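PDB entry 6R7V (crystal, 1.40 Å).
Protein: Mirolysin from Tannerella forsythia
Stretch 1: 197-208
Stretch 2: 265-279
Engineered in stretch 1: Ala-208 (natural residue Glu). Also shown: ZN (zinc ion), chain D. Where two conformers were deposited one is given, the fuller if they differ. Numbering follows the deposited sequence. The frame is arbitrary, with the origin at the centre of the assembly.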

# COMPACT_ATOMS: atom_id res chain seq x y z
N SER A 197 -6.90 2.42 -18.00
CA SER A 197 -8.13 1.81 -17.53
C SER A 197 -8.00 0.27 -17.58
O SER A 197 -7.35 -0.23 -18.50
CB SER A 197 -9.27 2.29 -18.43
OG SER A 197 -10.45 1.62 -18.08
N PRO A 198 -8.52 -0.49 -16.59
CA PRO A 198 -9.40 -0.08 -15.49
C PRO A 198 -8.67 0.23 -14.17
O PRO A 198 -9.32 0.32 -13.12
CB PRO A 198 -10.32 -1.29 -15.35
CG PRO A 198 -9.41 -2.45 -15.62
CD PRO A 198 -8.44 -1.97 -16.68
N TYR A 199 -7.35 0.38 -14.19
CA TYR A 199 -6.58 0.71 -12.99
C TYR A 199 -6.00 2.10 -13.20
O TYR A 199 -4.79 2.30 -13.34
CB TYR A 199 -5.52 -0.38 -12.68
CG TYR A 199 -6.12 -1.76 -12.66
CD1 TYR A 199 -6.94 -2.18 -11.61
CD2 TYR A 199 -5.90 -2.65 -13.71
CE1 TYR A 199 -7.52 -3.44 -11.61
CE2 TYR A 199 -6.47 -3.93 -13.71
CZ TYR A 199 -7.28 -4.31 -12.65
OH TYR A 199 -7.84 -5.57 -12.64
N ASP A 200 -6.92 3.08 -13.30
CA ASP A 200 -6.60 4.46 -13.66
C ASP A 200 -7.11 5.48 -12.66
O ASP A 200 -7.24 6.65 -13.01
CB ASP A 200 -7.15 4.79 -15.06
CG ASP A 200 -8.66 4.64 -15.19
OD1 ASP A 200 -9.28 3.97 -14.31
OD2 ASP A 200 -9.21 5.13 -16.19
N LYS A 201 -7.40 5.06 -11.40
CA LYS A 201 -7.84 6.02 -10.38
C LYS A 201 -6.86 6.07 -9.21
O LYS A 201 -7.19 6.66 -8.17
CB LYS A 201 -9.28 5.74 -9.89
CG LYS A 201 -10.33 5.68 -11.00
CD LYS A 201 -10.49 7.04 -11.64
CE LYS A 201 -11.50 7.08 -12.77
NZ LYS A 201 -11.55 8.46 -13.31
N GLY A 202 -5.65 5.53 -9.40
CA GLY A 202 -4.60 5.58 -8.39
C GLY A 202 -4.79 4.63 -7.23
O GLY A 202 -4.08 4.76 -6.22
N ARG A 203 -5.68 3.62 -7.38
CA ARG A 203 -5.90 2.71 -6.25
C ARG A 203 -4.86 1.59 -6.15
O ARG A 203 -4.81 0.93 -5.13
CB ARG A 203 -7.32 2.13 -6.23
CG ARG A 203 -8.28 2.94 -5.39
CD ARG A 203 -8.51 4.37 -5.89
NE ARG A 203 -9.28 5.13 -4.91
CZ ARG A 203 -10.59 5.29 -4.97
NH1 ARG A 203 -11.30 4.70 -5.93
NH2 ARG A 203 -11.23 5.99 -4.03
N THR A 204 -4.07 1.34 -7.18
CA THR A 204 -3.00 0.35 -7.06
C THR A 204 -2.06 0.82 -5.93
O THR A 204 -1.67 0.03 -5.06
CB THR A 204 -2.26 0.13 -8.39
OG1 THR A 204 -3.23 -0.33 -9.35
CG2 THR A 204 -1.16 -0.90 -8.27
N ALA A 205 -1.73 2.12 -5.92
CA ALA A 205 -0.87 2.60 -4.83
C ALA A 205 -1.60 2.67 -3.50
O ALA A 205 -0.98 2.42 -2.48
CB ALA A 205 -0.29 3.97 -5.18
N THR A 206 -2.92 3.00 -3.48
CA THR A 206 -3.63 2.98 -2.19
C THR A 206 -3.55 1.59 -1.58
O THR A 206 -3.23 1.45 -0.38
CB THR A 206 -5.11 3.37 -2.39
OG1 THR A 206 -5.09 4.73 -2.85
CG2 THR A 206 -5.92 3.33 -1.09
N HIS A 207 -3.78 0.56 -2.42
CA HIS A 207 -3.73 -0.83 -1.99
C HIS A 207 -2.30 -1.19 -1.49
O HIS A 207 -2.15 -1.80 -0.42
CB HIS A 207 -4.14 -1.68 -3.19
CG HIS A 207 -4.04 -3.15 -3.02
ND1 HIS A 207 -5.16 -3.94 -2.86
CD2 HIS A 207 -2.94 -3.95 -3.06
CE1 HIS A 207 -4.72 -5.18 -2.80
NE2 HIS A 207 -3.38 -5.23 -2.89
N ALA A 208 -1.26 -0.83 -2.27
CA ALA A 208 0.13 -1.16 -1.90
C ALA A 208 0.53 -0.46 -0.63
O ALA A 208 1.21 -1.06 0.21
CB ALA A 208 1.08 -0.77 -3.02
N ASN A 265 -13.58 -2.72 -0.68
CA ASN A 265 -12.43 -2.42 0.19
C ASN A 265 -11.19 -2.29 -0.67
O ASN A 265 -11.00 -3.07 -1.60
CB ASN A 265 -12.26 -3.55 1.20
CG ASN A 265 -11.31 -3.16 2.31
OD1 ASN A 265 -10.10 -3.30 2.19
ND2 ASN A 265 -11.85 -2.60 3.40
N TYR A 266 -10.30 -1.34 -0.33
CA TYR A 266 -9.08 -1.19 -1.12
C TYR A 266 -8.18 -2.42 -1.11
O TYR A 266 -7.35 -2.56 -2.02
CB TYR A 266 -8.24 -0.01 -0.61
CG TYR A 266 -8.98 1.33 -0.67
CD1 TYR A 266 -9.49 1.81 -1.86
CD2 TYR A 266 -9.18 2.09 0.48
CE1 TYR A 266 -10.22 2.99 -1.91
CE2 TYR A 266 -9.87 3.30 0.43
CZ TYR A 266 -10.40 3.74 -0.76
OH TYR A 266 -11.09 4.91 -0.81
N MET A 267 -8.33 -3.31 -0.12
CA MET A 267 -7.48 -4.48 -0.01
C MET A 267 -8.06 -5.70 -0.73
O MET A 267 -7.57 -6.81 -0.54
CB MET A 267 -7.20 -4.81 1.46
CG MET A 267 -6.48 -3.64 2.19
SD MET A 267 -5.10 -2.84 1.29
CE MET A 267 -3.94 -4.24 1.15
N ASP A 268 -9.04 -5.48 -1.62
CA ASP A 268 -9.52 -6.55 -2.50
C ASP A 268 -8.78 -6.38 -3.85
O ASP A 268 -7.81 -5.61 -3.94
CB ASP A 268 -11.07 -6.54 -2.64
CG ASP A 268 -11.66 -7.92 -2.94
OD1 ASP A 268 -10.97 -8.76 -3.55
OD2 ASP A 268 -12.81 -8.17 -2.54
N TYR A 269 -9.21 -7.12 -4.90
CA TYR A 269 -8.59 -7.08 -6.23
C TYR A 269 -9.50 -6.46 -7.27
O TYR A 269 -9.29 -6.64 -8.47
CB TYR A 269 -8.17 -8.48 -6.70
CG TYR A 269 -6.83 -9.00 -6.23
CD1 TYR A 269 -5.96 -8.19 -5.49
CD2 TYR A 269 -6.40 -10.28 -6.57
CE1 TYR A 269 -4.69 -8.64 -5.13
CE2 TYR A 269 -5.14 -10.74 -6.20
CZ TYR A 269 -4.29 -9.92 -5.49
OH TYR A 269 -3.06 -10.40 -5.08
N THR A 270 -10.51 -5.71 -6.83
CA THR A 270 -11.47 -5.10 -7.73
C THR A 270 -10.90 -3.89 -8.50
O THR A 270 -9.82 -3.37 -8.14
CB THR A 270 -12.71 -4.71 -6.94
OG1 THR A 270 -12.30 -4.06 -5.75
CG2 THR A 270 -13.57 -5.92 -6.59
N TYR A 271 -11.61 -3.44 -9.54
CA TYR A 271 -11.23 -2.27 -10.33
C TYR A 271 -11.14 -1.03 -9.48
O TYR A 271 -11.92 -0.88 -8.54
CB TYR A 271 -12.26 -1.99 -11.42
CG TYR A 271 -12.33 -2.94 -12.58
CD1 TYR A 271 -11.30 -3.84 -12.84
CD2 TYR A 271 -13.39 -2.89 -13.47
CE1 TYR A 271 -11.34 -4.69 -13.95
CE2 TYR A 271 -13.44 -3.72 -14.58
CZ TYR A 271 -12.42 -4.62 -14.81
OH TYR A 271 -12.52 -5.45 -15.92
N ASP A 272 -10.24 -0.11 -9.82
CA ASP A 272 -10.09 1.10 -9.04
C ASP A 272 -11.37 1.89 -8.78
O ASP A 272 -11.55 2.41 -7.67
CB ASP A 272 -9.15 2.05 -9.76
CG ASP A 272 -7.68 1.70 -9.77
OD1 ASP A 272 -7.34 0.51 -9.56
OD2 ASP A 272 -6.88 2.59 -10.02
N ALA A 273 -12.21 2.06 -9.81
CA ALA A 273 -13.43 2.86 -9.67
C ALA A 273 -14.51 2.17 -8.83
O ALA A 273 -15.49 2.83 -8.47
CB ALA A 273 -13.98 3.21 -11.04
N CYS A 274 -14.32 0.89 -8.50
CA CYS A 274 -15.34 0.23 -7.70
C CYS A 274 -14.87 0.05 -6.23
O CYS A 274 -15.64 -0.45 -5.42
CB CYS A 274 -15.77 -1.07 -8.37
SG CYS A 274 -16.36 -0.81 -10.07
N MET A 275 -13.69 0.58 -5.87
CA MET A 275 -13.20 0.63 -4.50
C MET A 275 -13.54 1.96 -3.87
O MET A 275 -13.52 3.00 -4.55
CB MET A 275 -11.70 0.47 -4.45
CG MET A 275 -11.24 -0.85 -4.93
SD MET A 275 -9.43 -0.92 -4.92
CE MET A 275 -9.25 -2.73 -4.79
N ASN A 276 -13.76 1.97 -2.56
CA ASN A 276 -14.08 3.26 -1.95
C ASN A 276 -13.98 3.28 -0.41
O ASN A 276 -14.39 4.29 0.17
CB ASN A 276 -15.49 3.75 -2.39
CG ASN A 276 -16.51 2.66 -2.24
OD1 ASN A 276 -16.69 2.13 -1.14
ND2 ASN A 276 -17.16 2.27 -3.34
N LEU A 277 -13.37 2.26 0.24
CA LEU A 277 -13.17 2.40 1.68
C LEU A 277 -12.08 1.54 2.24
O LEU A 277 -11.72 0.46 1.70
CB LEU A 277 -14.47 2.12 2.53
CG LEU A 277 -14.76 0.65 2.87
CD1 LEU A 277 -15.79 0.55 4.01
CD2 LEU A 277 -15.30 -0.12 1.66
N PHE A 278 -11.56 2.05 3.38
CA PHE A 278 -10.90 1.28 4.42
C PHE A 278 -11.88 1.17 5.55
O PHE A 278 -12.71 2.07 5.70
CB PHE A 278 -9.62 1.94 4.96
CG PHE A 278 -8.41 1.93 4.04
CD1 PHE A 278 -7.77 0.74 3.72
CD2 PHE A 278 -7.87 3.13 3.59
CE1 PHE A 278 -6.61 0.75 2.93
CE2 PHE A 278 -6.72 3.14 2.79
CZ PHE A 278 -6.12 1.95 2.45
N THR A 279 -11.75 0.16 6.38
CA THR A 279 -12.61 0.11 7.57
C THR A 279 -11.94 0.79 8.77
O THR A 279 -10.71 1.01 8.78
CB THR A 279 -12.94 -1.32 7.97
OG1 THR A 279 -11.77 -1.99 8.46
CG2 THR A 279 -13.60 -2.11 6.89
ZN ZN D . -2.03 -6.69 -2.53
O HOH W 1 -11.80 1.28 -12.53
O HOH W 2 -10.08 -6.57 -11.03
O HOH W 3 -4.25 2.11 -10.00

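A single carboxylate oxygen, Asp-272 OD2, sits where the loop of the first stretch turns into its helix and takes up the backbone there. It accepts hydrogen bonds from Lys-201 N (2.9 Å to Asp-272 OD2) and from Arg-203 N (3.1 Å to Asp-272 OD2), both with good angles, 155° and 160°. Gly-202 N, between them in sequence, lies 3.2 Å from Asp-272 OD2 but at a poor angle, so proximity alone does not make it a third bond. Gly-202 holds the N-cap position with a positive phi of 76°, a conformation that favours glycine, while the negative charge of Asp-272 lies close to the start of the helix. Water 3 extends the network: it donates to Asp-272 OD2 (2.7 Å from its O) and accepts from Thr-204 N (2.9 Å from its O).

Arg-203 adds a second link, its side chain pointing toward the second stretch from CA to CB. Its NH1 makes a weak hydrogen bond to Asp-272 O (2.9 Å, angle 129°) and also lies 3.1 Å from Met-275 O. Asp-272 therefore meets the same arginine twice, through its side chain at the arginine backbone and through its own carbonyl at the guanidinium. The Tyr-266 ring places CE1 over one face of that guanidinium, and Arg-203 CB packs 3.9 Å from Met-275 SD.

Before the helix, Pro-198, which follows a cis peptide bond, sets its CB over the face of the Tyr-271 ring, 3.6 Å from the ring centroid and 7° off the normal, a well-centred CH-pi contact. Tyr-271 in turn directs its edge toward the face of Tyr-199, with centroids 5.8 Å apart and planes at 83°. The backbone link here is slight, a weak bond from Asp-272 N to Pro-198 O (3.5 Å), but water 1 supplements it by donating to Pro-198 O (2.7 Å from its O) and accepting from Ala-273 N (2.9 Å from its O). Water 2 similarly joins Tyr-199 OH to Tyr-269 O.

Farther along the helix, His-207 connects the contact to the metal. Its NE2 binds the zinc ion at 2.0 Å, alongside three ligand atoms elsewhere in the structure, while its ND1 donates to Tyr-266 O at 2.7 Å. With both ring nitrogens engaged, the imidazole is held in orientation from two sides of the ring. The acceptor carbonyl lies near the ring plane, as an in-plane N-H requires, leaving a face free for Met-267: its CE stands 4.1 Å from the centroid of the His-207 ring, 5° off the normal. Tyr-266 and Met-267 are the central residues of a type I turn from Asn-265 to Asp-268, so one turn supplies both contacts. One helical position earlier, Thr-206 CG2 sits over the face of Tyr-266, 3.9 Å from its ring centroid, and 3.8 Å from Phe-278 CZ.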